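Local coordinates for protein lectin 2 (Agrocybe aegerita, PDB 4TQJ) that binds sugars as a fungal lectin, specifically recognising N-acetylglucosamine at the non-reducing end of glycans, at residues Val82-Asn87 with Lys98-Asn103; Pro284-Asp289 with Val299-Ala304. The protein carries 1 engineered substitution. One frame throughout, in Å; residues are numbered along the deposited sequence.

Interaction 1: Val82-Asn87 with Lys98-Asn103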
loop_
_atom_site.group_PDB
_atom_site.type_symbol
_atom_site.label_atom_id
_atom_site.label_comp_id
_atom_site.label_asym_id
_atom_site.label_seq_id
_atom_site.Cartn_x
_atom_site.Cartn_y
_atom_site.Cartn_z
ATOM N N VAL A 82 25.108 11.608 0.553
ATOM C CA VAL A 82 23.873 10.861 0.678
ATOM C C VAL A 82 23.455 10.292 -0.664
ATOM O O VAL A 82 23.432 11.006 -1.668
ATOM C CB VAL A 82 22.762 11.764 1.232
ATOM C CG1 VAL A 82 21.481 10.979 1.421
ATOM C CG2 VAL A 82 23.230 12.409 2.545
ATOM N N TYR A 83 23.145 8.997 -0.674
ATOM C CA TYR A 83 22.745 8.288 -1.884
ATOM C C TYR A 83 21.318 7.788 -1.742
ATOM O O TYR A 83 20.944 7.279 -0.685
ATOM C CB TYR A 83 23.664 7.092 -2.116
ATOM C CG TYR A 83 25.132 7.434 -2.224
ATOM C CD1 TYR A 83 25.743 7.574 -3.470
ATOM C CD2 TYR A 83 25.915 7.601 -1.088
ATOM C CE1 TYR A 83 27.086 7.879 -3.582
ATOM C CE2 TYR A 83 27.263 7.909 -1.190
ATOM C CZ TYR A 83 27.842 8.045 -2.440
ATOM O OH TYR A 83 29.185 8.345 -2.550
ATOM N N VAL A 84 20.526 7.913 -2.807
ATOM C CA VAL A 84 19.124 7.526 -2.767
ATOM C C VAL A 84 18.767 6.536 -3.871
ATOM O O VAL A 84 19.162 6.717 -5.022
ATOM C CB VAL A 84 18.196 8.759 -2.923
ATOM C CG1 VAL A 84 16.731 8.327 -2.966
ATOM C CG2 VAL A 84 18.436 9.769 -1.812
ATOM N N SER A 85 18.023 5.493 -3.512
ATOM C CA SER A 85 17.415 4.594 -4.489
ATOM C C SER A 85 15.912 4.804 -4.509
ATOM O O SER A 85 15.194 4.392 -3.596
ATOM C CB SER A 85 17.729 3.125 -4.183
ATOM O OG SER A 85 19.018 2.765 -4.654
ATOM N N VAL A 86 15.434 5.444 -5.564
ATOM C CA VAL A 86 14.033 5.800 -5.655
ATOM C C VAL A 86 13.121 4.588 -5.850
ATOM O O VAL A 86 13.338 3.771 -6.740
ATOM C CB VAL A 86 13.819 6.852 -6.760
ATOM C CG1 VAL A 86 12.328 7.116 -6.974
ATOM C CG2 VAL A 86 14.564 8.139 -6.400
ATOM N N ASN A 87 12.114 4.472 -4.990
ATOM C CA ASN A 87 11.036 3.493 -5.143
ATOM C C ASN A 87 10.112 3.905 -6.298
ATOM O O ASN A 87 9.352 4.864 -6.169
ATOM C CB ASN A 87 10.249 3.437 -3.833
ATOM C CG ASN A 87 9.088 2.455 -3.860
ATOM O OD1 ASN A 87 8.612 2.024 -4.913
ATOM N ND2 ASN A 87 8.604 2.122 -2.676
ATOM N N LYS A 98 21.376 7.032 -6.681
ATOM C CA LYS A 98 21.925 8.314 -7.125
ATOM C C LYS A 98 22.381 9.168 -5.940
ATOM O O LYS A 98 21.685 9.258 -4.933
ATOM C CB LYS A 98 20.876 9.071 -7.939
ATOM C CG LYS A 98 21.378 10.355 -8.583
ATOM C CD LYS A 98 20.259 11.043 -9.355
ATOM C CE LYS A 98 20.709 12.390 -9.914
ATOM N NZ LYS A 98 19.564 13.144 -10.502
ATOM N N MET A 99 23.549 9.793 -6.063
ATOM C CA MET A 99 24.063 10.657 -5.003
ATOM C C MET A 99 23.422 12.039 -5.090
ATOM O O MET A 99 23.639 12.772 -6.053
ATOM C CB MET A 99 25.588 10.770 -5.071
ATOM C CG MET A 99 26.186 11.692 -4.021
ATOM S SD MET A 99 27.960 11.942 -4.250
ATOM C CE MET A 99 27.987 12.522 -5.942
ATOM N N VAL A 100 22.645 12.390 -4.071
ATOM C CA VAL A 100 21.823 13.598 -4.099
ATOM C C VAL A 100 22.458 14.790 -3.379
ATOM O O VAL A 100 21.973 15.911 -3.501
ATOM C CB VAL A 100 20.420 13.323 -3.508
ATOM C CG1 VAL A 100 19.748 12.195 -4.255
ATOM C CG2 VAL A 100 20.517 12.984 -2.017
ATOM N N ILE A 101 23.531 14.557 -2.628
ATOM C CA ILE A 101 24.212 15.654 -1.944
ATOM C C ILE A 101 25.568 15.263 -1.359
ATOM O O ILE A 101 25.746 14.170 -0.799
ATOM C CB ILE A 101 23.319 16.313 -0.841
ATOM C CG1 ILE A 101 23.908 17.647 -0.375
ATOM C CG2 ILE A 101 23.128 15.383 0.353
ATOM C CD1 ILE A 101 22.967 18.456 0.485
ATOM N N ALA A 102 26.522 16.178 -1.495
ATOM C CA ALA A 102 27.866 15.997 -0.976
ATOM C C ALA A 102 28.008 16.542 0.449
ATOM O O ALA A 102 28.878 17.361 0.727
ATOM C CB ALA A 102 28.887 16.653 -1.912
ATOM N N ASN A 103 27.152 16.068 1.353
ATOM C CA ASN A 103 27.215 16.457 2.760
ATOM C C ASN A 103 26.672 15.322 3.639
ATOM O O ASN A 103 26.147 14.339 3.118
ATOM C CB ASN A 103 26.401 17.734 3.012
ATOM C CG ASN A 103 27.017 18.972 2.370
ATOM O OD1 ASN A 103 26.751 19.281 1.214
ATOM N ND2 ASN A 103 27.826 19.693 3.132
#
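Val82 and Val84 are the buried pair of this antiparallel strand contact, and Val100 turns in beside them from a bulge in the facing strand, while Tyr83 and Met99 meet on the other face. Val84 CG2 sits 3.7 Å from Val100 CG1, the two side chains crossing at about a right angle. Val100 CG2, held between its own backbone N and carbonyl carbon (chi1 of CG1 -57°), lies 3.5 Å from Val82 O. Ile101, partly exposed, touches through CG2: it runs side by side with Val82, pointing the same way, their CG2 methyls 3.7 Å apart.

Val84 and Lys98 are a hydrogen-bonded pair, exchanging N-H and C=O in both directions. Val82 N donates to Ile101 O at 3.0 Å, but Val82 O accepts the N-H of Val100, one residue earlier than a regular ladder would have it. In this beta bulge Val82 pairs with Ile101 and Tyr83 with Met99, so Val100 is the extra residue and its methyls meet both valines. At the edge of the valine face Lys98 is exposed, its extended chain running outward.

The opposite face is the solvent side, with Tyr83 partly exposed and Met99 exposed. Met99 lays CB 3.6 Å from Tyr83 CD1 and places CG above the ring plane, offset toward the rim; CG gets there by standing anti to its backbone N (chi1 178°). Its SD makes a longer, oblique Met-aromatic contact, 4.8 Å from the ring centroid.

Strand 98-101 is the outermost of its four-stranded sheet, and strand 82-85 is its inner neighbour. On its far side strand 82-85 bonds to strand 73-77 through Tyr83 with Gly76 and Ser85 with Ile74, while Val82 packs on Val75 and Phe77, and Val100 reaches Phe150 in a loop.

Interaction 2: Pro284-Asp289 with Val299-Ala304; sequences PRFIAD and VGFGNA
Phe286 and Phe301 bring their rings together rim to rim across an antiparallel strand pair, and Pro284 meets the Phe301 side chain at CB. From CB outward, Phe286 first passes the second strand's backbone: CB lies 4.1 Å from Val299 O, which sits at the edge of the Phe286 ring, near its plane. CG stands anti to the carbonyl carbon (chi1 -57°), and beyond it the CD2 side of the ring turns to Phe301. CD2 comes 3.9 Å from Phe301 CE2 and lies in the plane of that ring, at its edge. CE2 makes the nearest approach, 3.6 Å from Phe301 CE2. The planes stand at 79°, yet neither ring covers the face of the other, so this is no T-shaped stack.

Phe301 has further contacts with Pro284. Its N-H gives an almost straight bond of 3.0 Å to Pro284 O, and the same oxygen touches the ring edge in plane, 3.6 Å from Phe301 CD2. Pro284 CG packs against Phe301 CB, the proline ring crossing the side chain at about a right angle. Phe286 and Val299 trade backbone bonds in both directions as a hydrogen-bonded pair. On the other face, Arg285 lies opposite Gly300, its CG 3.9 Å from Gly300 CA. The arginine tip then leaves the contact, NH1 bonding Phe272 O and NE bonding His283 O.

Around the aromatic face, Phe301 is met by Val306 of the next strand and by Arg340 and Val342 of strand 339-343 in the next sheet. Strands 285-288 and 297-301 are joined as a beta hairpin, the first half of a four-stranded antiparallel meander; the chain holds several such sheets, consistent with blades of a beta-propeller, as the FG-GAP-like repeats suggest.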
loop_
_atom_site.group_PDB
_atom_site.type_symbol
_atom_site.label_atom_id
_atom_site.label_comp_id
_atom_site.label_asym_id
_atom_site.label_seq_id
_atom_site.Cartn_x
_atom_site.Cartn_y
_atom_site.Cartn_z
ATOM N N PRO A 284 13.992 -5.110 26.080
ATOM C CA PRO A 284 13.532 -3.973 25.276
ATOM C C PRO A 284 12.114 -3.495 25.632
ATOM O O PRO A 284 11.174 -4.297 25.820
ATOM C CB PRO A 284 13.611 -4.486 23.828
ATOM C CG PRO A 284 13.940 -5.941 23.902
ATOM C CD PRO A 284 14.561 -6.193 25.256
ATOM N N ARG A 285 11.982 -2.178 25.746
ATOM C CA ARG A 285 10.692 -1.549 26.028
ATOM C C ARG A 285 10.240 -0.615 24.887
ATOM O O ARG A 285 11.068 -0.059 24.167
ATOM C CB ARG A 285 10.726 -0.850 27.382
ATOM C CG ARG A 285 10.489 -1.818 28.581
ATOM C CD ARG A 285 11.334 -1.476 29.812
ATOM N NE ARG A 285 12.774 -1.634 29.565
ATOM C CZ ARG A 285 13.728 -1.186 30.388
ATOM N NH1 ARG A 285 13.404 -0.562 31.522
ATOM N NH2 ARG A 285 15.002 -1.355 30.079
ATOM N N PHE A 286 8.927 -0.476 24.709
ATOM C CA PHE A 286 8.376 0.325 23.609
ATOM C C PHE A 286 7.099 1.029 24.058
ATOM O O PHE A 286 6.406 0.572 24.971
ATOM C CB PHE A 286 7.992 -0.549 22.398
ATOM C CG PHE A 286 9.115 -1.379 21.832
ATOM C CD1 PHE A 286 9.752 -1.001 20.659
ATOM C CD2 PHE A 286 9.501 -2.565 22.449
ATOM C CE1 PHE A 286 10.789 -1.783 20.121
ATOM C CE2 PHE A 286 10.517 -3.338 21.934
ATOM C CZ PHE A 286 11.168 -2.949 20.761
ATOM N N ILE A 287 6.786 2.135 23.397
ATOM C CA ILE A 287 5.468 2.729 23.500
ATOM C C ILE A 287 4.837 2.509 22.136
ATOM O O ILE A 287 5.439 2.831 21.113
ATOM C CB ILE A 287 5.520 4.243 23.781
ATOM C CG1 ILE A 287 6.341 4.543 25.046
ATOM C CG2 ILE A 287 4.096 4.803 23.884
ATOM C CD1 ILE A 287 5.900 3.730 26.261
ATOM N N ALA A 288 3.649 1.934 22.116
ATOM C CA ALA A 288 2.938 1.701 20.862
ATOM C C ALA A 288 1.448 1.691 21.143
ATOM O O ALA A 288 1.038 1.443 22.278
ATOM C CB ALA A 288 3.372 0.381 20.243
ATOM N N ASP A 289 0.631 1.966 20.124
ATOM C CA ASP A 289 -0.817 1.968 20.327
ATOM C C ASP A 289 -1.370 0.562 20.182
ATOM O O ASP A 289 -1.491 0.049 19.069
ATOM C CB ASP A 289 -1.529 2.920 19.350
ATOM C CG ASP A 289 -3.026 3.008 19.622
ATOM O OD1 ASP A 289 -3.497 2.322 20.549
ATOM O OD2 ASP A 289 -3.729 3.761 18.923
ATOM N N VAL A 299 4.773 -1.345 26.367
ATOM C CA VAL A 299 5.052 -2.735 26.031
ATOM C C VAL A 299 6.486 -3.104 26.402
ATOM O O VAL A 299 7.429 -2.389 26.063
ATOM C CB VAL A 299 4.923 -2.995 24.518
ATOM C CG1 VAL A 299 5.136 -4.483 24.236
ATOM C CG2 VAL A 299 3.576 -2.498 23.987
ATOM N N GLY A 300 6.659 -4.231 27.079
ATOM C CA GLY A 300 7.985 -4.638 27.508
ATOM C C GLY A 300 8.248 -6.123 27.360
ATOM O O GLY A 300 7.448 -6.948 27.792
ATOM N N PHE A 301 9.385 -6.459 26.762
ATOM C CA PHE A 301 9.790 -7.848 26.587
ATOM C C PHE A 301 10.614 -8.243 27.810
ATOM O O PHE A 301 11.814 -7.979 27.882
ATOM C CB PHE A 301 10.577 -8.024 25.284
ATOM C CG PHE A 301 9.735 -7.822 24.039
ATOM C CD1 PHE A 301 9.171 -8.907 23.381
ATOM C CD2 PHE A 301 9.475 -6.543 23.553
ATOM C CE1 PHE A 301 8.361 -8.723 22.245
ATOM C CE2 PHE A 301 8.674 -6.348 22.417
ATOM C CZ PHE A 301 8.125 -7.441 21.758
ATOM N N GLY A 302 9.936 -8.842 28.787
ATOM C CA GLY A 302 10.555 -9.206 30.047
ATOM C C GLY A 302 11.163 -10.597 30.009
ATOM O O GLY A 302 11.561 -11.087 28.947
ATOM N N ASN A 303 11.230 -11.236 31.171
ATOM C CA ASN A 303 11.841 -12.554 31.284
ATOM C C ASN A 303 10.914 -13.667 30.801
ATOM O O ASN A 303 11.293 -14.470 29.963
ATOM C CB ASN A 303 12.281 -12.818 32.732
ATOM C CG ASN A 303 13.418 -11.917 33.162
ATOM O OD1 ASN A 303 14.420 -11.796 32.456
ATOM N ND2 ASN A 303 13.263 -11.262 34.316
ATOM N N ALA A 304 9.698 -13.699 31.328
ATOM C CA ALA A 304 8.769 -14.775 31.019
ATOM C C ALA A 304 8.032 -14.541 29.699
ATOM O O ALA A 304 7.399 -15.442 29.171
ATOM C CB ALA A 304 7.772 -14.958 32.144
#

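The two contacts occupy separate four-stranded sheets, probably blades of a propeller, on opposite sides of the chain's centre, with their own centres 35 Å apart and nearest atoms about 23 Å apart; they do not touch. Interaction 1 comes first along the chain and is complete before interaction 2 begins. Their places within a blade differ. The 82-87/98-103 contact joins the third and fourth strands, 21 Å out from the chain centre and only partly buried, whereas 284-289/299-304 joins the first and second strands, 15 Å out and buried. The inner pair thus lies in the buried part of its blade nearer the centre and the outer pair toward the rim of another, as the radial layout of a propeller implies.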